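Local atomic coordinates of cytochrome c-550-like protein (Thermosynechococcus elongatus, PDB entry 4LJI), a protein that carries one covalently bound heme c, probably works as a low-potential electron-transfer cytochrome, and can partially replace cytochrome c-550. Residues 3-14 against 33-41; 83-91 against 101-111. All coordinates share one frame; numbering follows the deposited sequence. Where two conformers were deposited one is given.

Interaction 1 of 2, residues 3-14 against 33-41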
loop_
_atom_site.group_PDB
_atom_site.type_symbol
_atom_site.label_atom_id
_atom_site.label_comp_id
_atom_site.label_asym_id
_atom_site.label_seq_id
_atom_site.Cartn_x
_atom_site.Cartn_y
_atom_site.Cartn_z
ATOM N N GLY A 3 17.299 5.347 -12.573
ATOM C CA GLY A 3 17.084 4.492 -13.731
ATOM C C GLY A 3 16.942 3.018 -13.385
ATOM O O GLY A 3 15.978 2.357 -13.786
ATOM N N VAL A 4 17.918 2.494 -12.654
ATOM C CA VAL A 4 17.803 1.156 -12.083
ATOM C C VAL A 4 17.927 1.249 -10.568
ATOM O O VAL A 4 18.879 1.826 -10.042
ATOM C CB VAL A 4 18.871 0.193 -12.626
ATOM C CG1 VAL A 4 18.726 -1.191 -11.985
ATOM C CG2 VAL A 4 18.778 0.096 -14.140
ATOM N N ASP A 5 16.968 0.684 -9.857
ATOM C CA ASP A 5 17.017 0.750 -8.408
ATOM C C ASP A 5 17.963 -0.311 -7.835
ATOM O O ASP A 5 18.098 -1.401 -8.379
ATOM C CB ASP A 5 15.607 0.671 -7.820
ATOM C CG ASP A 5 14.820 1.964 -8.025
ATOM O OD1 ASP A 5 15.183 2.756 -8.929
ATOM O OD2 ASP A 5 13.843 2.194 -7.284
ATOM N N ASN A 6 18.644 0.039 -6.742
ATOM C CA ASN A 6 19.619 -0.863 -6.135
ATOM C C ASN A 6 19.012 -2.204 -5.759
ATOM O O ASN A 6 19.657 -3.232 -5.907
ATOM C CB ASN A 6 20.310 -0.231 -4.919
ATOM C CG ASN A 6 21.417 -1.122 -4.344
ATOM O OD1 ASN A 6 22.457 -1.321 -4.979
ATOM N ND2 ASN A 6 21.193 -1.663 -3.144
ATOM N N TYR A 7 17.767 -2.185 -5.294
ATOM C CA TYR A 7 17.089 -3.424 -4.911
ATOM C C TYR A 7 17.103 -4.449 -6.035
ATOM O O TYR A 7 17.275 -5.636 -5.800
ATOM C CB TYR A 7 15.667 -3.158 -4.417
ATOM C CG TYR A 7 14.906 -4.416 -4.045
ATOM C CD1 TYR A 7 15.017 -4.966 -2.776
ATOM C CD2 TYR A 7 14.103 -5.076 -4.978
ATOM C CE1 TYR A 7 14.343 -6.119 -2.436
ATOM C CE2 TYR A 7 13.405 -6.217 -4.638
ATOM C CZ TYR A 7 13.535 -6.735 -3.361
ATOM O OH TYR A 7 12.857 -7.874 -3.009
ATOM N N VAL A 8 16.928 -3.974 -7.261
ATOM C CA VAL A 8 16.955 -4.849 -8.429
ATOM C C VAL A 8 18.351 -5.435 -8.737
ATOM O O VAL A 8 18.492 -6.618 -9.097
ATOM C CB VAL A 8 16.410 -4.097 -9.659
ATOM C CG1 VAL A 8 16.706 -4.919 -10.942
ATOM C CG2 VAL A 8 14.927 -3.739 -9.458
ATOM N N ILE A 9 19.385 -4.609 -8.623
ATOM C CA ILE A 9 20.751 -5.084 -8.840
ATOM C C ILE A 9 21.168 -6.091 -7.766
ATOM O O ILE A 9 21.614 -7.193 -8.083
ATOM C CB ILE A 9 21.759 -3.923 -8.843
ATOM C CG1 ILE A 9 21.383 -2.900 -9.908
ATOM C CG2 ILE A 9 23.169 -4.435 -9.086
ATOM C CD1 ILE A 9 21.304 -3.492 -11.269
ATOM N N GLN A 10 21.003 -5.705 -6.499
ATOM C CA GLN A 10 21.543 -6.456 -5.362
ATOM C C GLN A 10 20.643 -7.590 -4.860
ATOM O O GLN A 10 21.129 -8.644 -4.439
ATOM C CB GLN A 10 21.878 -5.499 -4.202
ATOM C CG GLN A 10 22.415 -6.190 -2.936
ATOM C CD GLN A 10 22.680 -5.212 -1.789
ATOM O OE1 GLN A 10 22.594 -3.993 -1.961
ATOM N NE2 GLN A 10 23.007 -5.751 -0.611
ATOM N N TYR A 11 19.336 -7.390 -4.909
ATOM C CA TYR A 11 18.431 -8.363 -4.329
ATOM C C TYR A 11 17.679 -9.190 -5.370
ATOM O O TYR A 11 17.376 -10.361 -5.137
ATOM C CB TYR A 11 17.509 -7.688 -3.308
ATOM C CG TYR A 11 18.285 -7.218 -2.092
ATOM C CD1 TYR A 11 19.206 -8.054 -1.481
ATOM C CD2 TYR A 11 18.130 -5.934 -1.579
ATOM C CE1 TYR A 11 19.942 -7.640 -0.377
ATOM C CE2 TYR A 11 18.868 -5.507 -0.471
ATOM C CZ TYR A 11 19.769 -6.367 0.123
ATOM O OH TYR A 11 20.510 -5.963 1.219
ATOM N N LEU A 12 17.393 -8.603 -6.529
ATOM C CA LEU A 12 16.868 -9.389 -7.641
ATOM C C LEU A 12 17.967 -9.911 -8.557
ATOM O O LEU A 12 17.693 -10.696 -9.472
ATOM C CB LEU A 12 15.890 -8.580 -8.467
ATOM C CG LEU A 12 14.567 -8.130 -7.817
ATOM C CD1 LEU A 12 13.605 -7.548 -8.827
ATOM C CD2 LEU A 12 13.872 -9.238 -7.026
ATOM N N LYS A 13 19.202 -9.469 -8.310
ATOM C CA LYS A 13 20.376 -9.918 -9.062
ATOM C C LYS A 13 20.177 -9.823 -10.570
ATOM O O LYS A 13 20.405 -10.789 -11.292
ATOM C CB LYS A 13 20.778 -11.354 -8.667
ATOM C CG LYS A 13 21.202 -11.504 -7.224
ATOM C CD LYS A 13 21.022 -12.935 -6.725
ATOM C CE LYS A 13 20.923 -12.947 -5.199
ATOM N NZ LYS A 13 20.140 -14.092 -4.645
ATOM N N VAL A 14 19.731 -8.656 -11.023
ATOM C CA VAL A 14 19.532 -8.398 -12.448
ATOM C C VAL A 14 20.217 -7.082 -12.813
ATOM O O VAL A 14 19.791 -6.010 -12.378
ATOM C CB VAL A 14 18.029 -8.323 -12.822
ATOM C CG1 VAL A 14 17.851 -7.941 -14.287
ATOM C CG2 VAL A 14 17.325 -9.640 -12.529
ATOM N N ALA A 33 16.679 -4.645 -16.379
ATOM C CA ALA A 33 16.754 -4.130 -15.021
ATOM C C ALA A 33 15.855 -2.896 -14.829
ATOM O O ALA A 33 15.249 -2.677 -13.760
ATOM C CB ALA A 33 18.242 -3.801 -14.691
ATOM N N VAL A 34 15.745 -2.095 -15.880
ATOM C CA VAL A 34 14.858 -0.948 -15.870
ATOM C C VAL A 34 13.380 -1.365 -15.820
ATOM O O VAL A 34 12.599 -0.798 -15.059
ATOM C CB VAL A 34 15.139 -0.064 -17.074
ATOM C CG1 VAL A 34 14.066 1.004 -17.222
ATOM C CG2 VAL A 34 16.514 0.550 -16.935
ATOM N N ASP A 35 13.016 -2.387 -16.594
ATOM C CA ASP A 35 11.681 -2.974 -16.524
ATOM C C ASP A 35 11.334 -3.391 -15.077
ATOM O O ASP A 35 10.243 -3.133 -14.609
ATOM C CB ASP A 35 11.572 -4.244 -17.364
ATOM C CG ASP A 35 11.644 -3.994 -18.879
ATOM O OD1 ASP A 35 11.165 -2.944 -19.385
ATOM O OD2 ASP A 35 12.169 -4.884 -19.577
ATOM N N LEU A 36 12.243 -4.108 -14.417
ATOM C CA LEU A 36 11.981 -4.599 -13.057
ATOM C C LEU A 36 11.942 -3.463 -12.056
ATOM O O LEU A 36 11.193 -3.525 -11.085
ATOM C CB LEU A 36 13.014 -5.643 -12.655
ATOM C CG LEU A 36 13.023 -6.906 -13.517
ATOM C CD1 LEU A 36 14.339 -7.639 -13.365
ATOM C CD2 LEU A 36 11.876 -7.809 -13.129
ATOM N N THR A 37 12.741 -2.419 -12.289
ATOM C CA THR A 37 12.673 -1.217 -11.460
ATOM C C THR A 37 11.320 -0.558 -11.577
ATOM O O THR A 37 10.752 -0.088 -10.566
ATOM C CB THR A 37 13.715 -0.192 -11.875
ATOM O OG1 THR A 37 15.012 -0.709 -11.607
ATOM C CG2 THR A 37 13.534 1.138 -11.158
ATOM N N ARG A 38 10.773 -0.556 -12.793
ATOM C CA ARG A 38 9.454 0.050 -13.016
ATOM C C ARG A 38 8.348 -0.788 -12.378
ATOM O O ARG A 38 7.396 -0.280 -11.763
ATOM C CB ARG A 38 9.188 0.269 -14.512
ATOM C CG ARG A 38 9.987 1.441 -15.096
ATOM C CD ARG A 38 9.582 1.772 -16.513
ATOM N NE ARG A 38 10.606 2.573 -17.177
ATOM C CZ ARG A 38 10.589 2.888 -18.470
ATOM N NH1 ARG A 38 9.591 2.481 -19.242
ATOM N NH2 ARG A 38 11.567 3.614 -18.987
ATOM N N GLY A 39 8.538 -2.104 -12.418
ATOM C CA GLY A 39 7.590 -3.030 -11.829
ATOM C C GLY A 39 7.610 -2.907 -10.307
ATOM O O GLY A 39 6.541 -2.932 -9.649
ATOM N N LYS A 40 8.811 -2.746 -9.736
ATOM C CA LYS A 40 8.981 -2.537 -8.277
ATOM C C LYS A 40 8.245 -1.282 -7.841
ATOM O O LYS A 40 7.476 -1.300 -6.884
ATOM C CB LYS A 40 10.459 -2.404 -7.911
ATOM C CG LYS A 40 10.711 -1.954 -6.468
ATOM C CD LYS A 40 12.196 -1.686 -6.253
ATOM C CE LYS A 40 12.497 -1.217 -4.846
ATOM N NZ LYS A 40 12.180 -2.329 -3.935
ATOM N N ARG A 41 8.444 -0.205 -8.590
ATOM C CA ARG A 41 7.751 1.039 -8.283
ATOM C C ARG A 41 6.228 0.865 -8.315
ATOM O O ARG A 41 5.517 1.373 -7.454
ATOM C CB ARG A 41 8.220 2.128 -9.244
ATOM C CG ARG A 41 7.614 3.496 -9.017
ATOM C CD ARG A 41 8.562 4.512 -9.590
ATOM N NE ARG A 41 9.945 4.186 -9.240
ATOM C CZ ARG A 41 10.629 4.775 -8.264
ATOM N NH1 ARG A 41 10.063 5.737 -7.547
ATOM N NH2 ARG A 41 11.883 4.415 -8.019
HETATM O O HOH W 1 11.776 0.921 -8.271
#
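Asp5 and Thr37 meet where the chain turns into helix 6-10. The backbone N of Asp5 donates to Thr37 OG1 over 3.0 Å in a nearly straight bond (166°). The same hydroxyl gives its own proton to Ala33 O, one turn back in its helix, a relay suited to threonine because chi1 of -66° sets OG1 beside its own backbone N, within reach of that carbonyl. Ala33 O therefore takes two donors, Thr37 OG1 and Thr37 N, from opposite faces of its plane. The Asp5 side chain has two conformers. In the one given, its carboxylate lies against Thr37 CG2, OD2 forms a salt bridge with Arg41 NH2 at 3.1 Å, and a water donates both to Asp5 OD2 (2.6 Å) and to Thr37 O (2.7 Å); these links hold for that conformer alone. Lys40, its chain extended until a bend at chi4, lays NZ over one face of the Tyr7 ring, 3.9 Å from the centroid, a cation-pi contact; Glu44 is a weak, long ionic partner. Beside these polar groups Val8 and Val14 pack on Ala33 and Leu36, with Val14 CG1 3.6 Å from Leu36 CD1. Leu12 and Tyr7 also touch Phe120 of helix 111-127. The arrangement is the packing of a short N-terminal helix across helix 33-46, which leads to the heme-attachment residues Cys47 and Cys50 of this cytochrome c-550 domain.

Interaction 2 of 2, residues 83-91 against 101-111; sequences VAFQRSPKS and CRRVSEDWLTT. With HEC (heme c), chain C.
At the end of helix 79-87 the extended chain from Arg102 to Val104 runs past Gln86 and Arg87, tied to the helix by a bond from Val104 N to Gln86 O (2.9 Å). Gln86 folds back at chi2 (58°) to lay its amide beside the heme: NE2 donates to Arg102 O at 2.8 Å, in the plane of its own amide, while OE1 comes within 3.2 Å of the heme methine CHB. The same NE2 also points toward Cys101 SG, though the position of the sulfur is less sure. Glutamine suits the spot, since one flat group can donate to a backbone carbonyl on the ligand loop and still lie against the porphyrin. Cys101 SG binds the heme iron at 2.2 Å; it and His51 are the two axial ligands in a c-type heme, which is held covalently by Cys47 and Cys50. The edge of the Phe85 ring faces that sulfur, and its CE2 touches the porphyrin 3.3 Å from C2A. Farther along, Arg87 bends at chi2 and brings its guanidinium among the carbonyls of the loop. NH1 and NH2 both grip Leu109 O end-on, from the same face of the carbonyl, the NH2 bond being 2.9 Å; NH1 also donates to Val104 O. Arginine, with several N-H groups in one plane, suits a place where two carbonyls must be gathered. Glu106 CG sits over the centre of that guanidinium, 3.5 Å above it. In the reverse direction, Arg103 NE donates to Arg87 O at 3.1 Å, and the aliphatic part of Arg103 packs on the ring of Pro89, a rigid, apolar residue where the chain leaves the helix. Arg102 reaches outward instead, donating through NH2 to Asn49 O of the second subunit.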
loop_
_atom_site.group_PDB
_atom_site.type_symbol
_atom_site.label_atom_id
_atom_site.label_comp_id
_atom_site.label_asym_id
_atom_site.label_seq_id
_atom_site.Cartn_x
_atom_site.Cartn_y
_atom_site.Cartn_z
ATOM N N VAL A 83 -0.798 -11.614 -14.858
ATOM C CA VAL A 83 -1.578 -10.529 -15.462
ATOM C C VAL A 83 -3.081 -10.874 -15.439
ATOM O O VAL A 83 -3.917 -10.053 -14.982
ATOM C CB VAL A 83 -1.093 -10.232 -16.912
ATOM C CG1 VAL A 83 -2.048 -9.271 -17.642
ATOM C CG2 VAL A 83 0.310 -9.666 -16.830
ATOM N N ALA A 84 -3.418 -12.093 -15.848
ATOM C CA ALA A 84 -4.817 -12.514 -15.894
ATOM C C ALA A 84 -5.414 -12.514 -14.501
ATOM O O ALA A 84 -6.614 -12.323 -14.346
ATOM C CB ALA A 84 -4.953 -13.858 -16.487
ATOM N N PHE A 85 -4.566 -12.737 -13.506
ATOM C CA PHE A 85 -5.035 -12.757 -12.130
ATOM C C PHE A 85 -5.377 -11.337 -11.735
ATOM O O PHE A 85 -6.452 -11.068 -11.206
ATOM C CB PHE A 85 -3.995 -13.335 -11.162
ATOM C CG PHE A 85 -4.415 -13.242 -9.741
ATOM C CD1 PHE A 85 -5.292 -14.181 -9.202
ATOM C CD2 PHE A 85 -3.965 -12.192 -8.961
ATOM C CE1 PHE A 85 -5.705 -14.067 -7.877
ATOM C CE2 PHE A 85 -4.359 -12.066 -7.642
ATOM C CZ PHE A 85 -5.236 -13.025 -7.103
ATOM N N GLN A 86 -4.484 -10.414 -12.050
ATOM C CA GLN A 86 -4.672 -9.056 -11.568
ATOM C C GLN A 86 -5.854 -8.370 -12.241
ATOM O O GLN A 86 -6.478 -7.470 -11.672
ATOM C CB GLN A 86 -3.394 -8.238 -11.684
ATOM C CG GLN A 86 -3.216 -7.395 -10.401
ATOM C CD GLN A 86 -3.163 -8.261 -9.177
ATOM O OE1 GLN A 86 -2.425 -9.228 -9.136
ATOM N NE2 GLN A 86 -3.946 -7.916 -8.153
ATOM N N ARG A 87 -6.162 -8.800 -13.461
ATOM C CA ARG A 87 -7.302 -8.205 -14.155
ATOM C C ARG A 87 -8.623 -8.596 -13.490
ATOM O O ARG A 87 -9.611 -7.825 -13.500
ATOM C CB ARG A 87 -7.272 -8.628 -15.619
ATOM C CG ARG A 87 -6.156 -7.960 -16.419
ATOM C CD ARG A 87 -6.350 -6.466 -16.518
ATOM N NE ARG A 87 -5.383 -5.856 -17.412
ATOM C CZ ARG A 87 -4.799 -4.682 -17.217
ATOM N NH1 ARG A 87 -5.064 -3.952 -16.129
ATOM N NH2 ARG A 87 -3.927 -4.247 -18.113
ATOM N N SER A 88 -8.652 -9.799 -12.934
ATOM C CA SER A 88 -9.844 -10.330 -12.279
ATOM C C SER A 88 -9.433 -11.327 -11.207
ATOM O O SER A 88 -9.357 -12.519 -11.475
ATOM C CB SER A 88 -10.738 -11.044 -13.297
ATOM O OG SER A 88 -11.966 -11.429 -12.688
ATOM N N PRO A 89 -9.136 -10.839 -9.981
ATOM C CA PRO A 89 -8.614 -11.773 -8.969
ATOM C C PRO A 89 -9.554 -12.917 -8.606
ATOM O O PRO A 89 -10.766 -12.713 -8.478
ATOM C CB PRO A 89 -8.341 -10.856 -7.761
ATOM C CG PRO A 89 -8.029 -9.522 -8.400
ATOM C CD PRO A 89 -8.992 -9.433 -9.563
ATOM N N LYS A 90 -9.008 -14.123 -8.472
ATOM C CA LYS A 90 -9.792 -15.296 -8.183
ATOM C C LYS A 90 -9.414 -15.909 -6.837
ATOM O O LYS A 90 -8.377 -15.554 -6.236
ATOM C CB LYS A 90 -9.575 -16.353 -9.284
ATOM C CG LYS A 90 -9.986 -15.939 -10.711
ATOM C CD LYS A 90 -11.500 -15.982 -10.882
ATOM C CE LYS A 90 -11.877 -15.498 -12.268
ATOM N NZ LYS A 90 -11.757 -14.023 -12.312
ATOM N N SER A 91 -10.218 -16.866 -6.379
ATOM C CA SER A 91 -9.853 -17.614 -5.171
ATOM C C SER A 91 -8.660 -18.528 -5.453
ATOM O O SER A 91 -8.313 -18.772 -6.613
ATOM C CB SER A 91 -11.043 -18.411 -4.625
ATOM O OG SER A 91 -11.508 -19.360 -5.555
ATOM N N CYS A 101 -8.354 -9.009 -2.897
ATOM C CA CYS A 101 -7.142 -8.455 -3.489
ATOM C C CYS A 101 -7.579 -7.249 -4.321
ATOM O O CYS A 101 -8.758 -6.905 -4.323
ATOM C CB CYS A 101 -6.439 -9.544 -4.348
ATOM S SG CYS A 101 -4.815 -9.176 -5.134
ATOM N N ARG A 102 -6.647 -6.608 -5.019
ATOM C CA ARG A 102 -6.898 -5.350 -5.715
ATOM C C ARG A 102 -7.009 -5.634 -7.202
ATOM O O ARG A 102 -6.028 -6.004 -7.848
ATOM C CB ARG A 102 -5.748 -4.367 -5.465
ATOM C CG ARG A 102 -5.902 -3.027 -6.125
ATOM C CD ARG A 102 -7.279 -2.457 -5.873
ATOM N NE ARG A 102 -7.315 -1.033 -6.175
ATOM C CZ ARG A 102 -7.110 -0.081 -5.270
ATOM N NH1 ARG A 102 -7.146 1.197 -5.629
ATOM N NH2 ARG A 102 -6.869 -0.413 -4.008
ATOM N N ARG A 103 -8.206 -5.484 -7.740
ATOM C CA ARG A 103 -8.408 -5.672 -9.164
ATOM C C ARG A 103 -7.762 -4.486 -9.879
ATOM O O ARG A 103 -7.864 -3.345 -9.411
ATOM C CB ARG A 103 -9.907 -5.721 -9.413
ATOM C CG ARG A 103 -10.336 -6.408 -10.669
ATOM C CD ARG A 103 -11.676 -7.091 -10.424
ATOM N NE ARG A 103 -12.117 -7.843 -11.597
ATOM C CZ ARG A 103 -13.128 -8.705 -11.595
ATOM N NH1 ARG A 103 -13.806 -8.943 -10.476
ATOM N NH2 ARG A 103 -13.455 -9.341 -12.707
ATOM N N VAL A 104 -7.100 -4.718 -11.012
ATOM C CA VAL A 104 -6.456 -3.617 -11.690
ATOM C C VAL A 104 -7.032 -3.524 -13.114
ATOM O O VAL A 104 -6.820 -4.399 -13.942
ATOM C CB VAL A 104 -4.951 -3.780 -11.735
ATOM C CG1 VAL A 104 -4.326 -2.661 -12.512
ATOM C CG2 VAL A 104 -4.380 -3.770 -10.315
ATOM N N SER A 105 -7.774 -2.446 -13.348
ATOM C CA SER A 105 -8.487 -2.214 -14.588
ATOM C C SER A 105 -7.489 -1.735 -15.602
ATOM O O SER A 105 -6.416 -1.282 -15.256
ATOM C CB SER A 105 -9.519 -1.111 -14.387
ATOM O OG SER A 105 -8.897 0.172 -14.525
ATOM N N GLU A 106 -7.838 -1.807 -16.886
ATOM C CA GLU A 106 -6.889 -1.351 -17.888
ATOM C C GLU A 106 -6.749 0.154 -17.872
ATOM O O GLU A 106 -5.814 0.711 -18.433
ATOM C CB GLU A 106 -7.320 -1.805 -19.271
ATOM C CG GLU A 106 -7.194 -3.294 -19.472
ATOM C CD GLU A 106 -7.322 -3.677 -20.932
ATOM O OE1 GLU A 106 -6.444 -3.294 -21.743
ATOM O OE2 GLU A 106 -8.299 -4.371 -21.280
ATOM N N ASP A 107 -7.718 0.808 -17.252
ATOM C CA ASP A 107 -7.722 2.250 -17.108
ATOM C C ASP A 107 -6.735 2.648 -16.010
ATOM O O ASP A 107 -6.287 3.794 -15.933
ATOM C CB ASP A 107 -9.135 2.706 -16.771
ATOM C CG ASP A 107 -10.176 2.038 -17.656
ATOM O OD1 ASP A 107 -10.390 2.503 -18.806
ATOM O OD2 ASP A 107 -10.764 1.025 -17.211
ATOM N N TRP A 108 -6.388 1.680 -15.176
ATOM C CA TRP A 108 -5.440 1.912 -14.091
ATOM C C TRP A 108 -4.027 1.546 -14.553
ATOM O O TRP A 108 -3.132 2.390 -14.567
ATOM C CB TRP A 108 -5.867 1.111 -12.861
ATOM C CG TRP A 108 -5.154 1.479 -11.585
ATOM C CD1 TRP A 108 -3.987 0.957 -11.130
ATOM C CD2 TRP A 108 -5.578 2.434 -10.601
ATOM N NE1 TRP A 108 -3.644 1.526 -9.926
ATOM C CE2 TRP A 108 -4.605 2.440 -9.581
ATOM C CE3 TRP A 108 -6.685 3.284 -10.482
ATOM C CZ2 TRP A 108 -4.705 3.262 -8.451
ATOM C CZ3 TRP A 108 -6.782 4.106 -9.355
ATOM C CH2 TRP A 108 -5.794 4.086 -8.361
ATOM N N LEU A 109 -3.831 0.292 -14.947
ATOM C CA LEU A 109 -2.549 -0.134 -15.496
ATOM C C LEU A 109 -2.683 -0.761 -16.886
ATOM O O LEU A 109 -3.549 -1.588 -17.108
ATOM C CB LEU A 109 -1.877 -1.115 -14.532
ATOM C CG LEU A 109 -1.487 -0.439 -13.220
ATOM C CD1 LEU A 109 -0.928 -1.457 -12.241
ATOM C CD2 LEU A 109 -0.486 0.648 -13.509
ATOM N N THR A 110 -1.813 -0.367 -17.807
ATOM C CA THR A 110 -1.836 -0.910 -19.182
ATOM C C THR A 110 -1.244 -2.306 -19.105
ATOM O O THR A 110 -0.630 -2.676 -18.102
ATOM C CB THR A 110 -0.967 -0.099 -20.109
ATOM O OG1 THR A 110 0.414 -0.245 -19.728
ATOM C CG2 THR A 110 -1.381 1.379 -20.064
ATOM N N THR A 111 -1.450 -3.071 -20.161
ATOM C CA THR A 111 -0.873 -4.398 -20.335
ATOM C C THR A 111 0.614 -4.433 -20.000
ATOM O O THR A 111 1.044 -5.267 -19.217
ATOM C CB THR A 111 -1.063 -4.848 -21.807
ATOM O OG1 THR A 111 -2.448 -4.728 -22.127
ATOM C CG2 THR A 111 -0.596 -6.291 -22.018
HETATM FE FE HEC C . -3.134 -9.227 -3.684
HETATM C CHA HEC C . -3.634 -12.637 -3.469
HETATM C CHB HEC C . -0.986 -9.684 -6.343
HETATM C CHC HEC C . -2.855 -5.747 -4.114
HETATM C CHD HEC C . -4.809 -8.744 -0.807
HETATM N NA HEC C . -2.401 -10.806 -4.673
HETATM C C1A HEC C . -2.789 -12.126 -4.442
HETATM C C2A HEC C . -2.077 -12.972 -5.379
HETATM C C3A HEC C . -1.340 -12.138 -6.163
HETATM C C4A HEC C . -1.556 -10.810 -5.778
HETATM C CMA HEC C . -0.456 -12.557 -7.309
HETATM C CAA HEC C . -2.121 -14.498 -5.476
HETATM C CBA HEC C . -1.116 -15.142 -4.488
HETATM C CGA HEC C . -1.080 -16.649 -4.535
HETATM O O1A HEC C . -1.743 -17.308 -5.385
HETATM O O2A HEC C . -0.348 -17.273 -3.698
HETATM N NB HEC C . -2.106 -7.940 -4.964
HETATM C C1B HEC C . -1.339 -8.362 -5.988
HETATM C C2B HEC C . -0.813 -7.236 -6.653
HETATM C C3B HEC C . -1.342 -6.103 -6.085
HETATM C C4B HEC C . -2.161 -6.596 -4.966
HETATM C CMB HEC C . 0.096 -7.285 -7.861
HETATM C CAB HEC C . -1.088 -4.686 -6.443
HETATM C CBB HEC C . -1.609 -4.364 -7.686
HETATM N NC HEC C . -3.716 -7.544 -2.646
HETATM C C1C HEC C . -3.523 -6.238 -3.011
HETATM C C2C HEC C . -3.979 -5.442 -1.952
HETATM C C3C HEC C . -4.540 -6.268 -1.012
HETATM C C4C HEC C . -4.387 -7.612 -1.452
HETATM C CMC HEC C . -3.902 -3.922 -1.905
HETATM C CAC HEC C . -5.108 -5.808 0.294
HETATM C CBC HEC C . -6.178 -4.981 0.334
HETATM N ND HEC C . -4.019 -10.449 -2.411
HETATM C C1D HEC C . -4.699 -10.037 -1.331
HETATM C C2D HEC C . -5.331 -11.184 -0.680
HETATM C C3D HEC C . -4.999 -12.274 -1.398
HETATM C C4D HEC C . -4.156 -11.796 -2.484
HETATM C CMD HEC C . -6.174 -11.142 0.580
HETATM C CAD HEC C . -5.445 -13.687 -1.134
HETATM C CBD HEC C . -6.611 -13.969 -2.104
HETATM C CGD HEC C . -7.504 -15.196 -2.092
HETATM O O1D HEC C . -7.068 -16.361 -1.890
HETATM O O2D HEC C . -8.726 -15.026 -2.328
#

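Interaction 1 and interaction 2 lie on opposite sides of the chain's centre, their own centres 22 Å apart and their nearest atoms about 8 Å apart, so they do not touch. Helix 111-127 runs between them: Phe120 meets Tyr7, Leu12 and Lys40 of interaction 1, and Leu114 meets Gln86, Arg87 and Leu109 of interaction 2. Their relation to the heme differs. Interaction 2 contributes Phe85, Gln86, Lys90, Cys101, Arg102 and Val104 to the heme pocket, Cys101 as an axial ligand, whereas the side chain of Lys40 stays about 11 Å from the heme and about 10 Å from that of Cys47, one of its covalent attachment points.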